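Local coordinates for protein putative acetyl-CoA acetyltransferase (Thermus thermophilus, PDB 1ULQ) that probably transfers acyl groups between coenzyme A thioesters as a member of the thiolase family, with a likely role in lipid metabolism, at residues Val48-Gln58 and Val80-Ser91; Leu278-Val289 and Gly390-Met400. All blocks are in the same frame, centred on the assembly; numbering follows the deposited sequence.

Contact 1: Val48-Gln58 and Val80-Ser91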
# COMPACT_ATOMS: atom_id res chain seq x y z
N VAL C 48 33.01 11.40 -22.36
CA VAL C 48 31.70 10.86 -22.70
C VAL C 48 30.71 11.99 -22.95
O VAL C 48 30.60 12.93 -22.16
CB VAL C 48 31.15 9.98 -21.58
CG1 VAL C 48 29.90 9.26 -22.06
CG2 VAL C 48 32.19 8.99 -21.14
N GLU C 49 29.97 11.85 -24.05
CA GLU C 49 28.98 12.82 -24.48
C GLU C 49 27.61 12.63 -23.84
O GLU C 49 27.01 13.58 -23.32
CB GLU C 49 28.84 12.71 -26.00
CG GLU C 49 27.79 13.58 -26.63
CD GLU C 49 28.12 15.04 -26.56
OE1 GLU C 49 29.31 15.37 -26.35
OE2 GLU C 49 27.19 15.85 -26.72
N ASP C 50 27.12 11.40 -23.86
CA ASP C 50 25.80 11.10 -23.31
C ASP C 50 25.78 9.63 -22.90
O ASP C 50 26.59 8.83 -23.38
CB ASP C 50 24.74 11.39 -24.39
CG ASP C 50 23.31 11.27 -23.88
OD1 ASP C 50 23.10 11.31 -22.65
OD2 ASP C 50 22.39 11.14 -24.73
N VAL C 51 24.87 9.25 -22.01
CA VAL C 51 24.78 7.86 -21.58
C VAL C 51 23.38 7.31 -21.75
O VAL C 51 22.44 7.77 -21.10
CB VAL C 51 25.22 7.68 -20.09
CG1 VAL C 51 24.69 6.38 -19.55
CG2 VAL C 51 26.73 7.69 -19.98
N TYR C 52 23.23 6.34 -22.63
CA TYR C 52 21.93 5.73 -22.84
C TYR C 52 21.88 4.46 -22.01
O TYR C 52 22.88 3.75 -21.90
CB TYR C 52 21.70 5.36 -24.31
CG TYR C 52 21.41 6.53 -25.22
CD1 TYR C 52 22.36 6.99 -26.12
CD2 TYR C 52 20.16 7.15 -25.20
CE1 TYR C 52 22.09 8.05 -26.99
CE2 TYR C 52 19.88 8.21 -26.07
CZ TYR C 52 20.85 8.65 -26.96
OH TYR C 52 20.58 9.68 -27.84
N ALA C 53 20.73 4.20 -21.41
CA ALA C 53 20.55 3.00 -20.60
C ALA C 53 19.12 2.48 -20.70
O ALA C 53 18.15 3.25 -20.69
CB ALA C 53 20.88 3.30 -19.15
N GLY C 54 19.00 1.17 -20.81
CA GLY C 54 17.69 0.55 -20.92
C GLY C 54 17.19 0.04 -19.58
O GLY C 54 17.94 -0.58 -18.82
N CYS C 55 15.92 0.29 -19.29
CA CYS C 55 15.32 -0.13 -18.03
C CYS C 55 13.82 -0.37 -18.24
O CYS C 55 13.07 0.55 -18.59
CB CYS C 55 15.54 0.94 -16.98
SG CYS C 55 15.14 0.39 -15.33
N ALA C 56 13.39 -1.61 -18.02
CA ALA C 56 12.00 -2.01 -18.22
C ALA C 56 11.00 -1.51 -17.21
O ALA C 56 9.80 -1.44 -17.49
CB ALA C 56 11.92 -3.52 -18.30
N ASN C 57 11.48 -1.17 -16.02
CA ASN C 57 10.58 -0.70 -14.97
C ASN C 57 11.27 0.42 -14.22
O ASN C 57 12.17 0.17 -13.42
CB ASN C 57 10.27 -1.86 -14.02
CG ASN C 57 10.06 -1.42 -12.59
OD1 ASN C 57 10.36 -2.17 -11.66
ND2 ASN C 57 9.52 -0.22 -12.40
N GLN C 58 10.86 1.66 -14.43
CA GLN C 58 11.54 2.73 -13.75
C GLN C 58 10.73 3.34 -12.62
O GLN C 58 10.77 4.54 -12.41
CB GLN C 58 11.92 3.80 -14.76
CG GLN C 58 12.84 3.27 -15.83
CD GLN C 58 12.74 4.07 -17.09
OE1 GLN C 58 12.66 5.29 -17.05
NE2 GLN C 58 12.75 3.39 -18.24
N VAL C 80 28.39 15.28 -18.53
CA VAL C 80 27.90 14.11 -19.26
C VAL C 80 26.38 13.98 -19.18
O VAL C 80 25.79 13.95 -18.10
CB VAL C 80 28.52 12.81 -18.73
CG1 VAL C 80 28.15 11.65 -19.65
CG2 VAL C 80 30.03 12.95 -18.62
N ALA C 81 25.74 13.88 -20.34
CA ALA C 81 24.29 13.75 -20.38
C ALA C 81 23.87 12.31 -20.21
O ALA C 81 24.70 11.40 -20.20
CB ALA C 81 23.74 14.29 -21.69
N GLY C 82 22.57 12.10 -20.07
CA GLY C 82 22.05 10.75 -19.90
C GLY C 82 20.55 10.67 -20.15
O GLY C 82 19.81 11.60 -19.85
N CYS C 83 20.12 9.53 -20.69
CA CYS C 83 18.72 9.29 -20.99
C CYS C 83 18.45 7.81 -20.79
O CYS C 83 19.34 6.98 -21.03
CB CYS C 83 18.42 9.68 -22.43
SG CYS C 83 16.75 9.32 -22.96
N THR C 84 17.25 7.47 -20.36
CA THR C 84 16.87 6.08 -20.14
C THR C 84 15.85 5.61 -21.18
O THR C 84 14.71 6.09 -21.21
CB THR C 84 16.28 5.88 -18.73
OG1 THR C 84 17.28 6.17 -17.74
CG2 THR C 84 15.83 4.46 -18.55
N VAL C 85 16.25 4.68 -22.03
CA VAL C 85 15.36 4.15 -23.05
C VAL C 85 14.60 2.93 -22.54
O VAL C 85 15.10 2.18 -21.71
CB VAL C 85 16.16 3.77 -24.31
CG1 VAL C 85 16.62 5.04 -25.02
CG2 VAL C 85 17.35 2.90 -23.94
N ASN C 86 13.39 2.73 -23.04
CA ASN C 86 12.59 1.60 -22.61
C ASN C 86 11.76 0.93 -23.70
O ASN C 86 10.72 1.45 -24.08
CB ASN C 86 11.65 2.01 -21.48
CG ASN C 86 10.63 0.93 -21.16
OD1 ASN C 86 10.89 -0.26 -21.37
ND2 ASN C 86 9.48 1.34 -20.62
N ARG C 87 12.25 -0.21 -24.18
CA ARG C 87 11.56 -0.99 -25.20
C ARG C 87 11.52 -2.38 -24.59
O ARG C 87 11.83 -3.38 -25.26
CB ARG C 87 12.33 -1.02 -26.52
CG ARG C 87 11.50 -1.56 -27.69
CD ARG C 87 12.29 -1.67 -28.98
NE ARG C 87 12.75 -0.38 -29.53
CZ ARG C 87 12.09 0.35 -30.43
NH1 ARG C 87 10.92 -0.06 -30.90
NH2 ARG C 87 12.62 1.47 -30.87
N LEU C 88 11.14 -2.43 -23.32
CA LEU C 88 11.04 -3.67 -22.54
C LEU C 88 12.25 -4.59 -22.61
O LEU C 88 13.39 -4.15 -22.43
CB LEU C 88 9.77 -4.44 -22.91
CG LEU C 88 8.50 -3.89 -22.26
CD1 LEU C 88 7.32 -4.74 -22.66
CD2 LEU C 88 8.64 -3.89 -20.75
N CYS C 89 11.99 -5.86 -22.87
CA CYS C 89 13.03 -6.87 -22.95
C CYS C 89 14.22 -6.45 -23.81
O CYS C 89 15.36 -6.82 -23.52
CB CYS C 89 12.43 -8.17 -23.47
SG CYS C 89 10.93 -8.63 -22.58
N GLY C 90 13.96 -5.66 -24.84
CA GLY C 90 15.03 -5.23 -25.71
C GLY C 90 15.62 -3.86 -25.43
O GLY C 90 16.35 -3.32 -26.25
N SER C 91 15.31 -3.28 -24.28
CA SER C 91 15.82 -1.96 -23.96
C SER C 91 17.35 -1.86 -23.97
O SER C 91 17.91 -0.86 -24.40
CB SER C 91 15.26 -1.50 -22.61
OG SER C 91 13.86 -1.30 -22.70
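Gln58 folds back from beyond the end of its own strand and lays its amide against Thr84 and Asn86 of the parallel neighbour. Its NE2 donates to Cys55 O of its own segment at 2.9 Å, nearly straight at 168° and almost in the amide plane, which fixes the turn of the amide. In that pose NE2 sits 3.3 Å from the methyl CG2 of Thr84, while the Asn86 side chain runs past in the opposite direction, its ND2 donating to Gln58 OE1 of the second subunit. Thr84 CG2 points this way because it stands anti to the backbone N, with OG1 turned beside that N (chi1 -64°) toward Asn65.

The strands 50-54 and 81-86 are joined by a parallel ladder, in which Cys83 N donates to Val51 O at 2.9 Å and Cys55 N to Val85 O at 3.2 Å. On one face the Tyr52 ring, at CD2, meets both Cys83 CB and Val85 CG1 obliquely. At the far end the CG1 methyls of Val48 and Val80 touch at 3.8 Å. Beyond the ladder Asn86 OD1 takes the N-H of Leu88 at 2.9 Å, an Asx turn leading toward Cys89, the predicted acyl-carrying nucleophile.

This is the parallel pair of a beta-alpha-beta unit in the N-terminal half of the layered thiolase fold: helix 66-73 packs on Val51, Ala53, Val80 and Thr84, and helix 91-104, of the central layer, covers Tyr52 and Val85. Strand 110-118 continues the sheet beside strand 50-54, while Thr84 to Asn86 form an antiparallel ladder with a strand of the second subunit.

Contact 2: Leu278-Val289 and Gly390-Met400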
# COMPACT_ATOMS: atom_id res chain seq x y z
N LEU C 278 36.72 -3.42 -30.94
CA LEU C 278 36.33 -4.77 -30.58
C LEU C 278 35.42 -5.21 -31.71
O LEU C 278 35.43 -6.36 -32.13
CB LEU C 278 35.58 -4.74 -29.25
CG LEU C 278 35.49 -6.01 -28.41
CD1 LEU C 278 36.80 -6.74 -28.38
CD2 LEU C 278 35.09 -5.63 -27.00
N ALA C 279 34.67 -4.24 -32.22
CA ALA C 279 33.76 -4.48 -33.32
C ALA C 279 33.21 -3.14 -33.80
O ALA C 279 33.42 -2.10 -33.16
CB ALA C 279 32.62 -5.37 -32.87
N ARG C 280 32.50 -3.20 -34.92
CA ARG C 280 31.90 -2.03 -35.56
C ARG C 280 30.39 -2.29 -35.71
O ARG C 280 29.97 -3.39 -36.08
CB ARG C 280 32.57 -1.83 -36.93
CG ARG C 280 31.81 -0.97 -37.92
CD ARG C 280 31.90 -1.50 -39.36
NE ARG C 280 33.26 -1.59 -39.88
CZ ARG C 280 33.58 -1.80 -41.16
NH1 ARG C 280 32.62 -1.94 -42.08
NH2 ARG C 280 34.85 -1.88 -41.53
N VAL C 281 29.56 -1.29 -35.42
CA VAL C 281 28.12 -1.45 -35.58
C VAL C 281 27.77 -1.30 -37.07
O VAL C 281 27.92 -0.22 -37.65
CB VAL C 281 27.35 -0.40 -34.75
CG1 VAL C 281 25.87 -0.54 -34.98
CG2 VAL C 281 27.67 -0.60 -33.29
N ARG C 282 27.33 -2.39 -37.68
CA ARG C 282 26.98 -2.38 -39.09
C ARG C 282 25.55 -1.92 -39.38
O ARG C 282 25.36 -0.96 -40.13
CB ARG C 282 27.21 -3.76 -39.70
CG ARG C 282 28.52 -3.89 -40.45
CD ARG C 282 28.29 -3.95 -41.95
NE ARG C 282 29.42 -4.54 -42.65
CZ ARG C 282 29.41 -4.88 -43.94
NH1 ARG C 282 28.33 -4.69 -44.68
NH2 ARG C 282 30.50 -5.41 -44.48
N ALA C 283 24.55 -2.58 -38.81
CA ALA C 283 23.18 -2.18 -39.06
C ALA C 283 22.25 -2.51 -37.92
O ALA C 283 22.49 -3.47 -37.18
CB ALA C 283 22.68 -2.83 -40.33
N ILE C 284 21.19 -1.72 -37.79
CA ILE C 284 20.19 -1.93 -36.74
C ILE C 284 18.79 -2.01 -37.35
O ILE C 284 18.52 -1.37 -38.36
CB ILE C 284 20.19 -0.78 -35.73
CG1 ILE C 284 21.62 -0.41 -35.35
CG2 ILE C 284 19.44 -1.19 -34.49
CD1 ILE C 284 21.72 0.94 -34.70
N ALA C 285 17.92 -2.79 -36.72
CA ALA C 285 16.54 -2.93 -37.20
C ALA C 285 15.58 -3.29 -36.08
O ALA C 285 15.87 -4.13 -35.23
CB ALA C 285 16.47 -3.99 -38.30
N VAL C 286 14.43 -2.65 -36.10
CA VAL C 286 13.40 -2.88 -35.10
C VAL C 286 12.12 -3.28 -35.85
O VAL C 286 11.87 -2.79 -36.95
CB VAL C 286 13.20 -1.57 -34.29
CG1 VAL C 286 11.80 -1.03 -34.45
CG2 VAL C 286 13.56 -1.81 -32.84
N ALA C 287 11.33 -4.19 -35.28
CA ALA C 287 10.12 -4.62 -35.94
C ALA C 287 9.05 -5.06 -34.96
O ALA C 287 9.35 -5.48 -33.84
CB ALA C 287 10.44 -5.76 -36.89
N GLY C 288 7.79 -4.97 -35.38
CA GLY C 288 6.68 -5.38 -34.54
C GLY C 288 6.01 -6.64 -35.05
O GLY C 288 5.95 -6.90 -36.25
N VAL C 289 5.51 -7.45 -34.12
CA VAL C 289 4.82 -8.69 -34.46
C VAL C 289 3.61 -8.73 -33.54
O VAL C 289 3.54 -7.96 -32.59
CB VAL C 289 5.71 -9.92 -34.19
CG1 VAL C 289 6.95 -9.84 -35.06
CG2 VAL C 289 6.08 -9.98 -32.71
N GLY C 390 4.81 -7.84 -28.27
CA GLY C 390 5.03 -7.95 -29.71
C GLY C 390 6.03 -7.13 -30.51
O GLY C 390 5.63 -6.41 -31.42
N GLN C 391 7.32 -7.27 -30.21
CA GLN C 391 8.36 -6.54 -30.94
C GLN C 391 9.63 -7.36 -31.03
O GLN C 391 9.76 -8.39 -30.38
CB GLN C 391 8.68 -5.21 -30.27
CG GLN C 391 7.92 -4.04 -30.80
CD GLN C 391 8.18 -2.78 -30.02
OE1 GLN C 391 7.66 -2.60 -28.92
NE2 GLN C 391 9.00 -1.90 -30.57
N GLY C 392 10.56 -6.89 -31.83
CA GLY C 392 11.83 -7.58 -31.99
C GLY C 392 12.89 -6.58 -32.40
O GLY C 392 12.60 -5.66 -33.17
N ILE C 393 14.11 -6.75 -31.89
CA ILE C 393 15.18 -5.84 -32.25
C ILE C 393 16.39 -6.69 -32.57
O ILE C 393 16.56 -7.77 -32.02
CB ILE C 393 15.49 -4.87 -31.11
CG1 ILE C 393 16.52 -3.84 -31.55
CG2 ILE C 393 15.93 -5.64 -29.88
CD1 ILE C 393 16.86 -2.84 -30.50
N ALA C 394 17.22 -6.22 -33.50
CA ALA C 394 18.43 -6.93 -33.90
C ALA C 394 19.52 -5.95 -34.32
O ALA C 394 19.24 -4.90 -34.92
CB ALA C 394 18.12 -7.89 -35.05
N VAL C 395 20.76 -6.30 -34.01
CA VAL C 395 21.91 -5.46 -34.33
C VAL C 395 23.01 -6.29 -34.96
O VAL C 395 23.44 -7.29 -34.39
CB VAL C 395 22.47 -4.82 -33.07
CG1 VAL C 395 23.80 -4.15 -33.36
CG2 VAL C 395 21.47 -3.83 -32.53
N VAL C 396 23.48 -5.88 -36.14
CA VAL C 396 24.55 -6.61 -36.80
C VAL C 396 25.88 -5.92 -36.55
O VAL C 396 26.02 -4.71 -36.71
CB VAL C 396 24.33 -6.73 -38.32
CG1 VAL C 396 25.37 -7.66 -38.91
CG2 VAL C 396 22.95 -7.26 -38.61
N VAL C 397 26.87 -6.71 -36.16
CA VAL C 397 28.18 -6.19 -35.84
C VAL C 397 29.30 -6.90 -36.61
O VAL C 397 29.25 -8.12 -36.83
CB VAL C 397 28.39 -6.31 -34.33
CG1 VAL C 397 29.84 -6.38 -33.99
CG2 VAL C 397 27.74 -5.14 -33.65
N GLU C 398 30.31 -6.12 -37.02
CA GLU C 398 31.46 -6.65 -37.75
C GLU C 398 32.69 -6.55 -36.86
O GLU C 398 32.99 -5.48 -36.34
CB GLU C 398 31.68 -5.84 -39.04
CG GLU C 398 32.77 -6.40 -39.98
CD GLU C 398 32.80 -5.72 -41.36
OE1 GLU C 398 32.19 -4.63 -41.51
OE2 GLU C 398 33.46 -6.26 -42.29
N GLY C 399 33.37 -7.67 -36.67
CA GLY C 399 34.55 -7.69 -35.81
C GLY C 399 35.73 -6.95 -36.42
O GLY C 399 35.78 -6.75 -37.64
N MET C 400 36.68 -6.55 -35.57
CA MET C 400 37.88 -5.84 -36.01
C MET C 400 39.11 -6.11 -35.12
O MET C 400 38.96 -6.82 -34.11
CB MET C 400 37.61 -4.33 -36.06
CG MET C 400 36.32 -3.97 -36.79
SD MET C 400 36.26 -2.33 -37.58
CE MET C 400 36.24 -1.24 -36.15
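Strands 279-288 and 391-399 run antiparallel with their axes at 146°, and a classic beta bulge at Arg282 and Ala283, both facing Val396, shifts the register by one residue. Val396 O takes the N-H of Arg282 at 2.8 Å and, weakly, that of Ala283, whereas Val396 N returns a nearly straight bond to Ala283 O at 2.8 Å.

Glu398 carries the polar end of the ladder. Extended beyond CG, which stands anti to the backbone N (chi1 -173°), it brings OE1 to both arginines. Arg282 NE donates to this oxygen at 3.0 Å and 162°, with OE1 close to the guanidinium plane, though the donor approaches from above the carboxylate plane. Arg280 lies alongside Glu398, pointing the same way, and OE1 sits over one face of its guanidinium, 2.8 Å from NH1; this second salt bridge rests on charge, with no N-H aimed at the oxygen. Met400 SD comes to the edge of the same guanidinium, 3.9 Å from NE. Replacing Arg282 with alanine removes NE, and the carboxylate of Glu398 is then likely to lose its one directed bond from the arginine pair and be less firmly fixed, though OE2 keeps a weak bond from Gln379.

The opposite face of the ladder is largely apolar. Ile284 and Val395 lie side by side, their CG2 methyls 3.9 Å apart, and CG2 of Val286 rests on CG1 of Ile393 at 3.8 Å, the two side chains slanting across one another.

On this face helix 91-104, in the central layer of the thiolase fold, packs on Val281 and Ile284, and helix 358-375 touches Ala279 and Val397. Within the C-terminal half's sheet strand 380-387 borders strand 391-399, while strand 4-16 meets just the start of strand 279-288.

Overall arrangement
The two contacts illustrate how a duplicated fold pairs near and distant strands in its two halves. From the N terminus, contact 1 closes first, over a short excursion through helix 66-73, and belongs to the sheet of the N-terminal half. Contact 2 opens later and spans a hundred residues before the last strand returns beside 279-288 in the sheet of the C-terminal half. They are thus in series, neither enclosing the other. Helix 91-104 lies in the layer between them, and the centres of the two contacts are about 17 Å apart. They nevertheless touch: Arg87 packs on Val286, and Gly90 on Ile393. Both also reach the second subunit.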